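Putative yopH targeting protein (Yersinia pestis, PDB 4GF3) acts as a type III secretion chaperone that binds the effector phosphatase YopH, probably helping to target it for secretion. Local coordinates at residues A[51-57]-A[86-92]. Sequence-based numbering, arbitrary orientation.
Sequences FMRAGIL and DDHWLLW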
ATOM      1  N   PHE A  51       1.010  -1.071   2.004  1.00 17.13           N
ATOM      2  CA  PHE A  51       1.773  -2.318   1.729  1.00 17.13           C
ATOM      3  C   PHE A  51       0.905  -3.452   1.240  1.00 17.11           C
ATOM      4  O   PHE A  51      -0.320  -3.485   1.516  1.00 16.87           O
ATOM      5  CB  PHE A  51       2.625  -2.755   2.958  1.00 17.56           C
ATOM      6  CG  PHE A  51       1.835  -3.249   4.120  1.00 16.78           C
ATOM      7  CD1 PHE A  51       1.566  -4.627   4.278  1.00 18.47           C
ATOM      8  CD2 PHE A  51       1.346  -2.365   5.062  1.00 16.26           C
ATOM      9  CE1 PHE A  51       0.842  -5.082   5.344  1.00 18.47           C
ATOM     10  CE2 PHE A  51       0.661  -2.836   6.163  1.00 18.01           C
ATOM     11  CZ  PHE A  51       0.413  -4.191   6.306  1.00 17.88           C
ATOM     12  N   MET A  52       1.539  -4.394   0.543  1.00 17.17           N
ATOM     13  CA  MET A  52       0.853  -5.565  -0.004  1.00 18.60           C
ATOM     14  C   MET A  52       1.792  -6.780  -0.036  1.00 19.53           C
ATOM     15  O   MET A  52       3.039  -6.650  -0.219  1.00 21.02           O
ATOM     16  CB  MET A  52       0.274  -5.265  -1.387  1.00 20.80           C
ATOM     17  CG  MET A  52       1.247  -5.032  -2.501  1.00 23.01           C
ATOM     18  SD  MET A  52       0.383  -4.935  -4.064  1.00 27.01           S
ATOM     19  CE  MET A  52      -0.017  -6.642  -4.421  1.00 28.53           C
ATOM     20  N   ARG A  53       1.201  -7.953   0.136  1.00 20.77           N
ATOM     21  CA  ARG A  53       1.899  -9.201  -0.134  1.00 22.54           C
ATOM     22  C   ARG A  53       1.707  -9.516  -1.610  1.00 22.20           C
ATOM     23  O   ARG A  53       0.583  -9.552  -2.139  1.00 22.61           O
ATOM     24  CB  ARG A  53       1.399 -10.349   0.752  1.00 24.52           C
ATOM     25  CG  ARG A  53       2.155 -11.705   0.613  1.00 28.23           C
ATOM     26  CD  ARG A  53       1.861 -12.596   1.828  1.00 32.23           C
ATOM     27  NE  ARG A  53       2.464 -13.951   1.816  1.00 36.69           N
ATOM     28  CZ  ARG A  53       1.885 -15.032   1.298  1.00 41.60           C
ATOM     29  NH1 ARG A  53       0.712 -14.928   0.678  1.00 42.25           N
ATOM     30  NH2 ARG A  53       2.489 -16.231   1.357  1.00 46.73           N
ATOM     31  N   ALA A  54       2.818  -9.754  -2.280  1.00 22.36           N
ATOM     32  CA  ALA A  54       2.793 -10.195  -3.646  1.00 23.91           C
ATOM     33  C   ALA A  54       3.208 -11.697  -3.746  1.00 26.03           C
ATOM     34  O   ALA A  54       3.114 -12.463  -2.744  1.00 27.27           O
ATOM     35  CB  ALA A  54       3.681  -9.271  -4.469  1.00 23.11           C
ATOM     36  N   GLY A  55       3.732 -12.103  -4.904  1.00 25.55           N
ATOM     37  CA  GLY A  55       4.012 -13.529  -5.187  1.00 27.47           C
ATOM     38  C   GLY A  55       5.348 -14.003  -4.662  1.00 26.88           C
ATOM     39  O   GLY A  55       6.157 -13.214  -4.128  1.00 26.47           O
ATOM     40  N   ILE A  56       5.561 -15.299  -4.751  1.00 29.34           N
ATOM     41  CA  ILE A  56       6.803 -15.917  -4.303  1.00 29.91           C
ATOM     42  C   ILE A  56       7.995 -15.436  -5.152  1.00 31.24           C
ATOM     43  O   ILE A  56       7.846 -15.164  -6.345  1.00 31.28           O
ATOM     44  CB  ILE A  56       6.698 -17.456  -4.290  1.00 32.68           C
ATOM     45  CG1 ILE A  56       7.871 -18.021  -3.488  1.00 33.40           C
ATOM     46  CG2 ILE A  56       6.648 -18.033  -5.707  1.00 34.91           C
ATOM     47  CD1 ILE A  56       7.747 -19.457  -3.079  1.00 36.85           C
ATOM     48  N   LEU A  57       9.189 -15.324  -4.555  1.00 31.40           N
ATOM     49  CA  LEU A  57      10.330 -14.933  -5.362  1.00 34.02           C
ATOM     50  C   LEU A  57      10.599 -15.904  -6.472  1.00 36.42           C
ATOM     51  O   LEU A  57      10.527 -17.109  -6.283  1.00 37.94           O
ATOM     52  CB  LEU A  57      11.594 -14.708  -4.529  1.00 36.09           C
ATOM     53  CG  LEU A  57      12.412 -15.871  -4.051  1.00 37.84           C
ATOM     54  CD1 LEU A  57      13.484 -16.279  -5.064  1.00 42.71           C
ATOM     55  CD2 LEU A  57      13.047 -15.517  -2.722  1.00 39.51           C
ATOM     56  N   ASP A  86       8.201 -16.865   3.896  1.00 35.30           N
ATOM     57  CA  ASP A  86       7.933 -17.833   2.876  1.00 37.19           C
ATOM     58  C   ASP A  86       8.411 -17.419   1.476  1.00 34.84           C
ATOM     59  O   ASP A  86       8.032 -18.004   0.479  1.00 34.31           O
ATOM     60  CB  ASP A  86       6.463 -18.153   2.961  1.00 38.93           C
ATOM     61  CG  ASP A  86       6.140 -18.896   4.285  1.00 42.14           C
ATOM     62  OD1 ASP A  86       6.964 -19.780   4.673  1.00 42.02           O
ATOM     63  OD2 ASP A  86       5.104 -18.569   4.929  1.00 43.50           O
ATOM     64  N   ASP A  87       9.294 -16.440   1.452  1.00 31.53           N
ATOM     65  CA  ASP A  87       9.937 -15.984   0.239  1.00 30.56           C
ATOM     66  C   ASP A  87       8.912 -15.244  -0.673  1.00 28.70           C
ATOM     67  O   ASP A  87       9.175 -15.092  -1.869  1.00 30.03           O
ATOM     68  CB  ASP A  87      10.618 -17.140  -0.513  1.00 32.11           C
ATOM     69  CG  ASP A  87      11.745 -17.812   0.305  1.00 33.99           C
ATOM     70  OD1 ASP A  87      12.161 -17.264   1.356  1.00 31.90           O
ATOM     71  OD2 ASP A  87      12.240 -18.855  -0.125  1.00 35.35           O
ATOM     72  N   HIS A  88       7.779 -14.828  -0.114  1.00 26.41           N
ATOM     73  CA  HIS A  88       6.918 -13.863  -0.820  1.00 26.19           C
ATOM     74  C   HIS A  88       7.410 -12.466  -0.633  1.00 23.36           C
ATOM     75  O   HIS A  88       7.808 -12.025   0.467  1.00 22.44           O
ATOM     76  CB  HIS A  88       5.454 -13.907  -0.414  1.00 25.91           C
ATOM     77  CG  HIS A  88       4.733 -15.104  -0.936  1.00 30.12           C
ATOM     78  ND1 HIS A  88       3.534 -15.029  -1.613  1.00 30.85           N
ATOM     79  CD2 HIS A  88       5.064 -16.407  -0.887  1.00 33.31           C
ATOM     80  CE1 HIS A  88       3.137 -16.249  -1.922  1.00 33.80           C
ATOM     81  NE2 HIS A  88       4.065 -17.105  -1.517  1.00 34.53           N
ATOM     82  N   TRP A  89       7.303 -11.735  -1.723  1.00 22.91           N
ATOM     83  CA  TRP A  89       7.588 -10.329  -1.712  1.00 21.39           C
ATOM     84  C   TRP A  89       6.540  -9.586  -0.901  1.00 20.76           C
ATOM     85  O   TRP A  89       5.334  -9.842  -1.015  1.00 21.08           O
ATOM     86  CB  TRP A  89       7.624  -9.780  -3.122  1.00 21.86           C
ATOM     87  CG  TRP A  89       8.821 -10.260  -3.881  1.00 24.14           C
ATOM     88  CD1 TRP A  89       8.865 -11.107  -4.977  1.00 26.84           C
ATOM     89  CD2 TRP A  89      10.164  -9.860  -3.633  1.00 24.69           C
ATOM     90  NE1 TRP A  89      10.155 -11.244  -5.410  1.00 28.14           N
ATOM     91  CE2 TRP A  89      10.972 -10.485  -4.608  1.00 28.11           C
ATOM     92  CE3 TRP A  89      10.748  -9.015  -2.705  1.00 24.37           C
ATOM     93  CZ2 TRP A  89      12.367 -10.317  -4.643  1.00 29.54           C
ATOM     94  CZ3 TRP A  89      12.148  -8.862  -2.732  1.00 27.59           C
ATOM     95  CH2 TRP A  89      12.917  -9.489  -3.715  1.00 28.21           C
ATOM     96  N   LEU A  90       7.032  -8.670  -0.095  1.00 20.10           N
ATOM     97  CA  LEU A  90       6.192  -7.746   0.648  1.00 20.05           C
ATOM     98  C   LEU A  90       6.613  -6.349   0.194  1.00 17.95           C
ATOM     99  O   LEU A  90       7.732  -5.895   0.496  1.00 17.11           O
ATOM    100  CB  LEU A  90       6.428  -7.912   2.142  1.00 22.37           C
ATOM    101  CG  LEU A  90       5.352  -7.335   3.095  1.00 27.43           C
ATOM    102  CD1 LEU A  90       5.576  -7.900   4.484  1.00 31.22           C
ATOM    103  CD2 LEU A  90       5.324  -5.813   3.134  1.00 25.77           C
ATOM    104  N   LEU A  91       5.697  -5.669  -0.495  1.00 18.82           N
ATOM    105  CA  LEU A  91       5.957  -4.404  -1.184  1.00 17.63           C
ATOM    106  C   LEU A  91       5.358  -3.296  -0.339  1.00 17.22           C
ATOM    107  O   LEU A  91       4.218  -3.430   0.201  1.00 16.55           O
ATOM    108  CB  LEU A  91       5.338  -4.430  -2.562  1.00 19.36           C
ATOM    109  CG  LEU A  91       5.663  -5.613  -3.474  1.00 22.09           C
ATOM    110  CD1 LEU A  91       4.944  -5.423  -4.796  1.00 23.82           C
ATOM    111  CD2 LEU A  91       7.159  -5.745  -3.606  1.00 21.13           C
ATOM    112  N   TRP A  92       6.094  -2.202  -0.144  1.00 16.63           N
ATOM    113  CA  TRP A  92       5.668  -1.263   0.838  1.00 16.38           C
ATOM    114  C   TRP A  92       6.208   0.152   0.556  1.00 16.96           C
ATOM    115  O   TRP A  92       7.212   0.386  -0.158  1.00 17.74           O
ATOM    116  CB  TRP A  92       6.025  -1.687   2.281  1.00 16.32           C
ATOM    117  CG  TRP A  92       7.518  -1.792   2.543  1.00 16.48           C
ATOM    118  CD1 TRP A  92       8.279  -2.933   2.446  1.00 18.80           C
ATOM    119  CD2 TRP A  92       8.406  -0.766   3.050  1.00 15.30           C
ATOM    120  NE1 TRP A  92       9.549  -2.698   2.896  1.00 17.83           N
ATOM    121  CE2 TRP A  92       9.690  -1.362   3.177  1.00 16.50           C
ATOM    122  CE3 TRP A  92       8.263   0.626   3.327  1.00 15.58           C
ATOM    123  CZ2 TRP A  92      10.803  -0.639   3.629  1.00 16.19           C
ATOM    124  CZ3 TRP A  92       9.366   1.342   3.731  1.00 15.04           C
ATOM    125  CH2 TRP A  92      10.615   0.699   3.903  1.00 16.73           C
TER
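Within adjacent inner strands 47-56 and 88-96 of this CesT-family chaperone's antiparallel sheet, segments 51-56 and 88-92 run antiparallel, with 153° between their N-to-C directions. Met52 and Leu91 form a hydrogen-bonded pair: Met52 N reaches Leu91 O at 2.9 Å, and Leu91 N reaches Met52 O at 2.8 Å. Ala54 N then gives to Trp89 O (2.8 Å, 166°), but Trp89 N gives to Gly55 O (3.0 Å, 170°), one residue further along. This shift is a beta bulge, which would leave Ala54 O without its strand partner; His88 ND1 donates to it instead (2.8 Å, 146°). Leu57 N to Asp87 O, 2.7 Å, carries the shifted register past the strands. The Arg53 guanidinium lies flat on the His88 ring, planes at 6° and centres 3.6 Å apart. Asp84 accepts from His88 N and salt-bridges Arg53 NE; Trp89 NE1 bonds Gln62. Met52, Ala54 and Leu91 pack on helix 102-118; Phe51, Arg53 and Leu90 touch the YopH chain. The bulge thus costs Ala54 O no donor, an imidazole replacing the amide, and the arginine stacked on it is charge-paired at the YopH-facing side.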